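Long-range contacts in T CELL surface glycoprotein CD4 (Rattus norvegicus, PDB 1CID), which is a T-cell surface glycoprotein that, as in other CD4 molecules, probably serves as a co-receptor recognising class II MHC, this fragment comprising its third and fourth extracellular domains: residues I76-L81 with L104-K108; P154-Q160 with D172-V177. All coordinates share one frame; numbering follows the deposited sequence.

Interaction 1: I76-L81 with L104-K108; sequences IPQVSL and LVVMK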
ATOM      1  N   ILE A  76      -2.645  -4.308   6.590  1.00 32.02           N
ATOM      2  CA  ILE A  76      -2.630  -5.471   5.628  1.00 31.22           C
ATOM      3  C   ILE A  76      -1.257  -6.022   5.949  1.00 34.75           C
ATOM      4  O   ILE A  76      -0.348  -5.190   5.990  1.00 38.31           O
ATOM      5  CB  ILE A  76      -3.121  -5.161   4.214  1.00 27.89           C
ATOM      6  CG1 ILE A  76      -2.091  -5.616   3.169  1.00 28.28           C
ATOM      7  CG2 ILE A  76      -3.615  -3.722   3.854  1.00 25.82           C
ATOM      8  CD1 ILE A  76      -2.699  -5.539   1.718  1.00 31.15           C
ATOM      9  N   PRO A  77      -1.013  -7.288   6.284  1.00 36.31           N
ATOM     10  CA  PRO A  77       0.287  -7.699   6.826  1.00 36.42           C
ATOM     11  C   PRO A  77       1.539  -8.244   6.182  1.00 37.01           C
ATOM     12  O   PRO A  77       2.625  -8.358   6.882  1.00 38.50           O
ATOM     13  CB  PRO A  77      -0.267  -8.637   7.978  1.00 34.81           C
ATOM     14  CG  PRO A  77      -1.465  -9.305   7.401  1.00 35.86           C
ATOM     15  CD  PRO A  77      -2.030  -8.375   6.318  1.00 37.09           C
ATOM     16  N   GLN A  78       1.473  -8.569   4.905  1.00 33.90           N
ATOM     17  CA  GLN A  78       2.742  -9.120   4.301  1.00 32.63           C
ATOM     18  C   GLN A  78       2.296  -8.888   2.878  1.00 31.24           C
ATOM     19  O   GLN A  78       1.778  -9.776   2.276  1.00 33.49           O
ATOM     20  CB  GLN A  78       3.128 -10.402   4.873  1.00 38.76           C
ATOM     21  CG  GLN A  78       3.733 -11.649   4.450  1.00 51.17           C
ATOM     22  CD  GLN A  78       3.401 -12.689   3.408  1.00 59.49           C
ATOM     23  OE1 GLN A  78       2.325 -13.334   3.168  1.00 61.97           O
ATOM     24  NE2 GLN A  78       4.471 -13.058   2.595  1.00 62.91           N
ATOM     25  N   VAL A  79       2.470  -7.597   2.564  1.00 28.28           N
ATOM     26  CA  VAL A  79       2.161  -6.984   1.280  1.00 24.11           C
ATOM     27  C   VAL A  79       2.662  -7.693   0.056  1.00 23.43           C
ATOM     28  O   VAL A  79       3.614  -8.476   0.086  1.00 21.59           O
ATOM     29  CB  VAL A  79       2.560  -5.535   1.417  1.00 23.68           C
ATOM     30  CG1 VAL A  79       3.242  -4.643   0.402  1.00 24.23           C
ATOM     31  CG2 VAL A  79       1.103  -5.119   1.535  1.00 24.08           C
ATOM     32  N   SER A  80       1.933  -7.443  -1.037  1.00 24.53           N
ATOM     33  CA  SER A  80       2.351  -8.128  -2.323  1.00 26.49           C
ATOM     34  C   SER A  80       1.791  -7.303  -3.464  1.00 28.06           C
ATOM     35  O   SER A  80       0.845  -6.584  -3.241  1.00 28.13           O
ATOM     36  CB  SER A  80       2.092  -9.594  -2.278  1.00 27.84           C
ATOM     37  OG  SER A  80       2.137 -10.177  -3.583  1.00 33.50           O
ATOM     38  N   LEU A  81       2.379  -7.207  -4.638  1.00 31.02           N
ATOM     39  CA  LEU A  81       1.958  -6.428  -5.775  1.00 32.84           C
ATOM     40  C   LEU A  81       0.512  -6.809  -6.121  1.00 36.01           C
ATOM     41  O   LEU A  81      -0.199  -5.974  -6.717  1.00 39.40           O
ATOM     42  CB  LEU A  81       2.746  -6.617  -7.078  1.00 26.66           C
ATOM     43  CG  LEU A  81       4.184  -6.148  -7.082  1.00 24.42           C
ATOM     44  CD1 LEU A  81       4.796  -6.581  -8.427  1.00 22.46           C
ATOM     45  CD2 LEU A  81       4.343  -4.668  -6.788  1.00 22.88           C
ATOM     46  N   LEU A 104      -2.934   1.518  -1.520  1.00 19.56           N
ATOM     47  CA  LEU A 104      -1.693   0.825  -1.300  1.00 19.23           C
ATOM     48  C   LEU A 104      -0.974   0.622  -2.628  1.00 21.01           C
ATOM     49  O   LEU A 104      -1.594  -0.125  -3.389  1.00 19.59           O
ATOM     50  CB  LEU A 104      -2.070  -0.467  -0.652  1.00 18.59           C
ATOM     51  CG  LEU A 104      -0.882  -1.435  -0.639  1.00 18.56           C
ATOM     52  CD1 LEU A 104      -0.064  -1.083   0.596  1.00 18.91           C
ATOM     53  CD2 LEU A 104      -1.440  -2.834  -0.546  1.00 16.50           C
ATOM     54  N   VAL A 105       0.210   1.331  -2.616  1.00 22.87           N
ATOM     55  CA  VAL A 105       1.056   1.128  -3.833  1.00 22.42           C
ATOM     56  C   VAL A 105       2.287   0.305  -3.328  1.00 22.11           C
ATOM     57  O   VAL A 105       2.772   0.785  -2.305  1.00 21.34           O
ATOM     58  CB  VAL A 105       1.446   2.242  -4.764  1.00 22.07           C
ATOM     59  CG1 VAL A 105       0.734   3.581  -4.517  1.00 20.93           C
ATOM     60  CG2 VAL A 105       2.918   2.574  -4.897  1.00 21.16           C
ATOM     61  N   VAL A 106       2.640  -0.777  -4.014  1.00 21.82           N
ATOM     62  CA  VAL A 106       3.664  -1.780  -3.871  1.00 20.91           C
ATOM     63  C   VAL A 106       4.759  -1.855  -4.966  1.00 21.15           C
ATOM     64  O   VAL A 106       4.525  -1.974  -6.149  1.00 21.48           O
ATOM     65  CB  VAL A 106       3.126  -3.221  -3.774  1.00 18.45           C
ATOM     66  CG1 VAL A 106       4.205  -4.252  -3.494  1.00 18.65           C
ATOM     67  CG2 VAL A 106       2.162  -3.261  -2.637  1.00 17.61           C
ATOM     68  N   MET A 107       5.997  -1.902  -4.491  1.00 22.58           N
ATOM     69  CA  MET A 107       7.227  -1.963  -5.273  1.00 23.19           C
ATOM     70  C   MET A 107       7.910  -3.321  -5.125  1.00 23.96           C
ATOM     71  O   MET A 107       7.971  -3.799  -3.977  1.00 24.39           O
ATOM     72  CB  MET A 107       8.268  -0.977  -4.739  1.00 24.26           C
ATOM     73  CG  MET A 107       9.512  -0.827  -5.562  1.00 22.98           C
ATOM     74  SD  MET A 107      10.554   0.577  -5.240  1.00 21.14           S
ATOM     75  CE  MET A 107       9.886   2.050  -5.897  1.00 19.64           C
ATOM     76  N   LYS A 108       8.391  -3.767  -6.251  1.00 24.27           N
ATOM     77  CA  LYS A 108       9.144  -5.052  -6.260  1.00 27.57           C
ATOM     78  C   LYS A 108      10.444  -4.967  -7.103  1.00 27.23           C
ATOM     79  O   LYS A 108      10.361  -4.860  -8.356  1.00 25.83           O
ATOM     80  CB  LYS A 108       8.351  -6.242  -6.777  1.00 33.09           C
ATOM     81  CG  LYS A 108       9.102  -7.650  -6.625  1.00 35.83           C
ATOM     82  CD  LYS A 108       8.579  -8.790  -7.425  1.00 39.85           C
ATOM     83  CE  LYS A 108       9.260 -10.121  -7.412  1.00 44.37           C
ATOM     84  NZ  LYS A 108       9.494 -10.884  -6.120  1.00 48.82           N
TER
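V106 meets the loop 76-81 with both of its methyls and touches V79, L81 and the carbonyl of S80, the fullest part of the contact. V106 CG2 meets V79 CG1 tip to tip at 3.5 Å, while V106 CG1 lies against the side chain of L81, two residues on from V79. Placing V106 CG1 anti to the backbone N (chi1 -175°) splits the two branches between V79 and L81. Two residues earlier on the strand, L104 offers a single methyl to two partners: L104 CD2 lies 3.7 Å from I76 CD1, end against end, and 4.0 Å from V79 CG2, where the side chains run past each other in opposite directions. Packing thins toward K108. There L81 CD1 touches only the base of the lysine, 3.9 Å from K108 CB, the two side chains crossing at about a right angle, and the long aliphatic chain then leads away to a weak, long ion pair with E9. The contact is thus apolar. The loop links strands 73-76 and 85-92 and lies against strand 97-110; L81 also rests on E120 and M122 of strand 116-122, while V105 points away from the loop toward T4, Y6 and V121.

Interaction 2: P154-Q160 with D172-V177; sequences PEAGVWQ and DSKIQV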
ATOM      1  N   PRO A 154      23.465  -4.721 -14.962  1.00 39.68           N
ATOM      2  CA  PRO A 154      23.873  -3.835 -13.891  1.00 38.35           C
ATOM      3  C   PRO A 154      25.264  -4.118 -13.359  1.00 37.68           C
ATOM      4  O   PRO A 154      25.637  -5.291 -13.200  1.00 38.50           O
ATOM      5  CB  PRO A 154      22.869  -4.200 -12.823  1.00 38.80           C
ATOM      6  CG  PRO A 154      22.574  -5.663 -13.166  1.00 39.02           C
ATOM      7  CD  PRO A 154      22.278  -5.525 -14.662  1.00 39.37           C
ATOM      8  N   GLU A 155      25.996  -3.087 -13.050  1.00 35.85           N
ATOM      9  CA  GLU A 155      27.279  -3.200 -12.417  1.00 36.63           C
ATOM     10  C   GLU A 155      27.011  -3.788 -11.063  1.00 37.88           C
ATOM     11  O   GLU A 155      26.000  -3.434 -10.482  1.00 40.88           O
ATOM     12  CB  GLU A 155      27.905  -1.809 -12.187  1.00 37.43           C
ATOM     13  CG  GLU A 155      28.490  -1.534 -13.612  1.00 41.42           C
ATOM     14  CD  GLU A 155      27.490  -0.593 -14.208  1.00 44.24           C
ATOM     15  OE1 GLU A 155      27.788   0.467 -13.604  1.00 45.57           O
ATOM     16  OE2 GLU A 155      26.598  -0.832 -14.999  1.00 47.16           O
ATOM     17  N   ALA A 156      27.793  -4.649 -10.478  1.00 38.49           N
ATOM     18  CA  ALA A 156      27.631  -5.205  -9.145  1.00 35.34           C
ATOM     19  C   ALA A 156      27.563  -4.012  -8.189  1.00 36.22           C
ATOM     20  O   ALA A 156      28.213  -3.015  -8.575  1.00 37.32           O
ATOM     21  CB  ALA A 156      28.889  -5.920  -8.783  1.00 31.76           C
ATOM     22  N   GLY A 157      26.861  -4.219  -7.056  1.00 37.31           N
ATOM     23  CA  GLY A 157      26.720  -3.116  -6.038  1.00 35.59           C
ATOM     24  C   GLY A 157      25.327  -2.908  -5.418  1.00 33.39           C
ATOM     25  O   GLY A 157      24.445  -3.793  -5.571  1.00 35.82           O
ATOM     26  N   VAL A 158      25.073  -1.793  -4.743  1.00 30.14           N
ATOM     27  CA  VAL A 158      23.766  -1.626  -4.125  1.00 26.44           C
ATOM     28  C   VAL A 158      23.027  -0.845  -5.159  1.00 26.44           C
ATOM     29  O   VAL A 158      23.556   0.255  -5.321  1.00 24.49           O
ATOM     30  CB  VAL A 158      23.964  -0.871  -2.816  1.00 25.93           C
ATOM     31  CG1 VAL A 158      22.642  -0.460  -2.239  1.00 30.28           C
ATOM     32  CG2 VAL A 158      24.646  -1.688  -1.724  1.00 26.64           C
ATOM     33  N   TRP A 159      21.976  -1.360  -5.704  1.00 27.08           N
ATOM     34  CA  TRP A 159      21.245  -0.425  -6.605  1.00 26.47           C
ATOM     35  C   TRP A 159      20.107   0.199  -5.793  1.00 24.07           C
ATOM     36  O   TRP A 159      19.759  -0.467  -4.812  1.00 24.61           O
ATOM     37  CB  TRP A 159      20.665  -1.169  -7.756  1.00 28.79           C
ATOM     38  CG  TRP A 159      21.751  -1.307  -8.745  1.00 33.45           C
ATOM     39  CD1 TRP A 159      22.807  -2.145  -8.619  1.00 34.95           C
ATOM     40  CD2 TRP A 159      21.896  -0.602  -9.985  1.00 36.26           C
ATOM     41  NE1 TRP A 159      23.602  -1.990  -9.735  1.00 37.14           N
ATOM     42  CE2 TRP A 159      23.077  -1.092 -10.593  1.00 36.74           C
ATOM     43  CE3 TRP A 159      21.169   0.353 -10.664  1.00 36.56           C
ATOM     44  CZ2 TRP A 159      23.516  -0.709 -11.838  1.00 37.82           C
ATOM     45  CZ3 TRP A 159      21.643   0.760 -11.907  1.00 39.43           C
ATOM     46  CH2 TRP A 159      22.790   0.275 -12.502  1.00 38.37           C
ATOM     47  N   GLN A 160      19.515   1.276  -6.158  1.00 20.67           N
ATOM     48  CA  GLN A 160      18.370   1.612  -5.259  1.00 20.84           C
ATOM     49  C   GLN A 160      17.176   1.745  -6.154  1.00 21.79           C
ATOM     50  O   GLN A 160      17.453   1.998  -7.357  1.00 23.16           O
ATOM     51  CB  GLN A 160      18.935   2.736  -4.473  1.00 19.27           C
ATOM     52  CG  GLN A 160      17.793   3.494  -3.855  1.00 22.55           C
ATOM     53  CD  GLN A 160      18.355   4.670  -3.093  1.00 25.43           C
ATOM     54  OE1 GLN A 160      19.144   5.507  -3.514  1.00 30.19           O
ATOM     55  NE2 GLN A 160      17.940   4.792  -1.846  1.00 27.66           N
ATOM     56  N   ASP A 172      11.421   4.212  -1.772  1.00 21.06           N
ATOM     57  CA  ASP A 172      12.610   3.564  -2.341  1.00 22.53           C
ATOM     58  C   ASP A 172      12.811   2.151  -1.778  1.00 20.75           C
ATOM     59  O   ASP A 172      12.341   1.791  -0.737  1.00 22.84           O
ATOM     60  CB  ASP A 172      13.917   4.277  -2.087  1.00 25.27           C
ATOM     61  CG  ASP A 172      14.431   4.275  -0.668  1.00 27.81           C
ATOM     62  OD1 ASP A 172      14.174   5.177   0.195  1.00 33.15           O
ATOM     63  OD2 ASP A 172      15.201   3.312  -0.443  1.00 29.02           O
ATOM     64  N   SER A 173      13.616   1.394  -2.426  1.00 20.59           N
ATOM     65  CA  SER A 173      13.968   0.044  -2.050  1.00 22.96           C
ATOM     66  C   SER A 173      15.337  -0.338  -2.650  1.00 24.83           C
ATOM     67  O   SER A 173      15.589   0.038  -3.833  1.00 25.78           O
ATOM     68  CB  SER A 173      12.791  -0.635  -2.712  1.00 25.86           C
ATOM     69  OG  SER A 173      12.708  -1.910  -2.115  1.00 32.71           O
ATOM     70  N   LYS A 174      16.223  -1.010  -1.897  1.00 23.44           N
ATOM     71  CA  LYS A 174      17.518  -1.442  -2.268  1.00 22.46           C
ATOM     72  C   LYS A 174      17.587  -2.976  -2.360  1.00 23.53           C
ATOM     73  O   LYS A 174      16.968  -3.762  -1.662  1.00 22.15           O
ATOM     74  CB  LYS A 174      18.644  -1.303  -1.268  1.00 26.55           C
ATOM     75  CG  LYS A 174      18.641  -0.145  -0.294  1.00 29.00           C
ATOM     76  CD  LYS A 174      19.159   1.090  -0.973  1.00 28.75           C
ATOM     77  CE  LYS A 174      19.447   2.115   0.103  1.00 32.07           C
ATOM     78  NZ  LYS A 174      20.549   1.534   0.922  1.00 39.42           N
ATOM     79  N   ILE A 175      18.510  -3.253  -3.231  1.00 26.06           N
ATOM     80  CA  ILE A 175      19.023  -4.527  -3.666  1.00 25.56           C
ATOM     81  C   ILE A 175      20.551  -4.433  -3.954  1.00 26.88           C
ATOM     82  O   ILE A 175      21.180  -3.484  -4.517  1.00 25.95           O
ATOM     83  CB  ILE A 175      18.172  -4.933  -4.897  1.00 24.07           C
ATOM     84  CG1 ILE A 175      18.552  -6.439  -5.103  1.00 24.77           C
ATOM     85  CG2 ILE A 175      18.353  -4.016  -6.126  1.00 21.79           C
ATOM     86  CD1 ILE A 175      17.619  -7.064  -6.190  1.00 25.62           C
ATOM     87  N   GLN A 176      21.132  -5.532  -3.462  1.00 25.45           N
ATOM     88  CA  GLN A 176      22.552  -5.828  -3.656  1.00 26.11           C
ATOM     89  C   GLN A 176      22.502  -6.768  -4.889  1.00 27.05           C
ATOM     90  O   GLN A 176      21.904  -7.902  -4.942  1.00 26.09           O
ATOM     91  CB  GLN A 176      23.287  -6.396  -2.468  1.00 27.35           C
ATOM     92  CG  GLN A 176      24.374  -7.359  -2.836  1.00 28.94           C
ATOM     93  CD  GLN A 176      25.305  -7.971  -1.873  1.00 29.26           C
ATOM     94  OE1 GLN A 176      25.099  -9.010  -1.276  1.00 32.14           O
ATOM     95  NE2 GLN A 176      26.451  -7.301  -1.767  1.00 33.76           N
ATOM     96  N   VAL A 177      23.175  -6.291  -5.926  1.00 27.61           N
ATOM     97  CA  VAL A 177      23.307  -7.094  -7.177  1.00 26.48           C
ATOM     98  C   VAL A 177      24.683  -7.765  -7.029  1.00 25.31           C
ATOM     99  O   VAL A 177      24.390  -8.718  -7.780  1.00 26.91           O
ATOM    100  CB  VAL A 177      23.203  -6.202  -8.417  1.00 27.45           C
ATOM    101  CG1 VAL A 177      23.206  -7.010  -9.696  1.00 23.77           C
ATOM    102  CG2 VAL A 177      22.010  -5.256  -8.371  1.00 25.22           C
ATOM    103  OXT VAL A 177      25.403  -8.449  -6.147  1.00 20.00           O
TER
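W159 and V177 meet through W159 CD1 of the indole and V177 CG2, 3.2 Å apart, the side chains crossing at a slant. The other valine branch, V177 CG1, reaches P154 CG at 3.8 Å, so that V177 touches both the indole and the proline. P154 also lays its CB over one face of the indole, offset toward the rim. Two residues before V177, I175 CG2 packs on W159 CB. On the opposite face of the sheet, shared with V158 and Q160, K174 bends at chi2 (-81°) and brings K174 CD to 4.0 Å from V158 CG1 and close to Q160 CB, while its NZ forms a salt bridge with E136. The backbone sets these positions. V177 N gives G157 O a nearly straight bond of 2.8 Å, W159 N donates to I175 O at 2.6 Å, and the return bond from I175 N to W159 O is weak at 3.4 Å. The indole is held by its own segment as well: W159 NE1 donates to E155 O at 2.9 Å, with the oxygen in the ring plane, which fixes the ring's rotation. Farther out, E155 pairs with R141, and L117 packs against W159, I175 and V177. Strands 158-165 and 168-176 form an antiparallel hairpin at one edge of a four-stranded sheet; with disulfide C119-C161 joining it to strand 116-122, this is the two-sheet sandwich of an immunoglobulin domain.

How the interactions relate
Interaction 1 closes before interaction 2 opens along the chain, and their centres lie about 20 Å apart. Interaction 1 lies where the first domain passes into the second, and interaction 2 within the second, C2-set-like domain. Strand 97-110 connects them: its residues 104-108 form one side of interaction 1, and one of these residues, M107, packs its SD against S173 CB of interaction 2 at 3.6 Å. The strand also pairs with 116-122, so a continuous sheet runs from the first domain into the second, whereas strands 158-165 and 168-176 belong to a separate antiparallel sheet. The arrangement is consistent with two immunoglobulin-like domains joined end to end through a shared strand, giving an elongated, probably rather rigid rod.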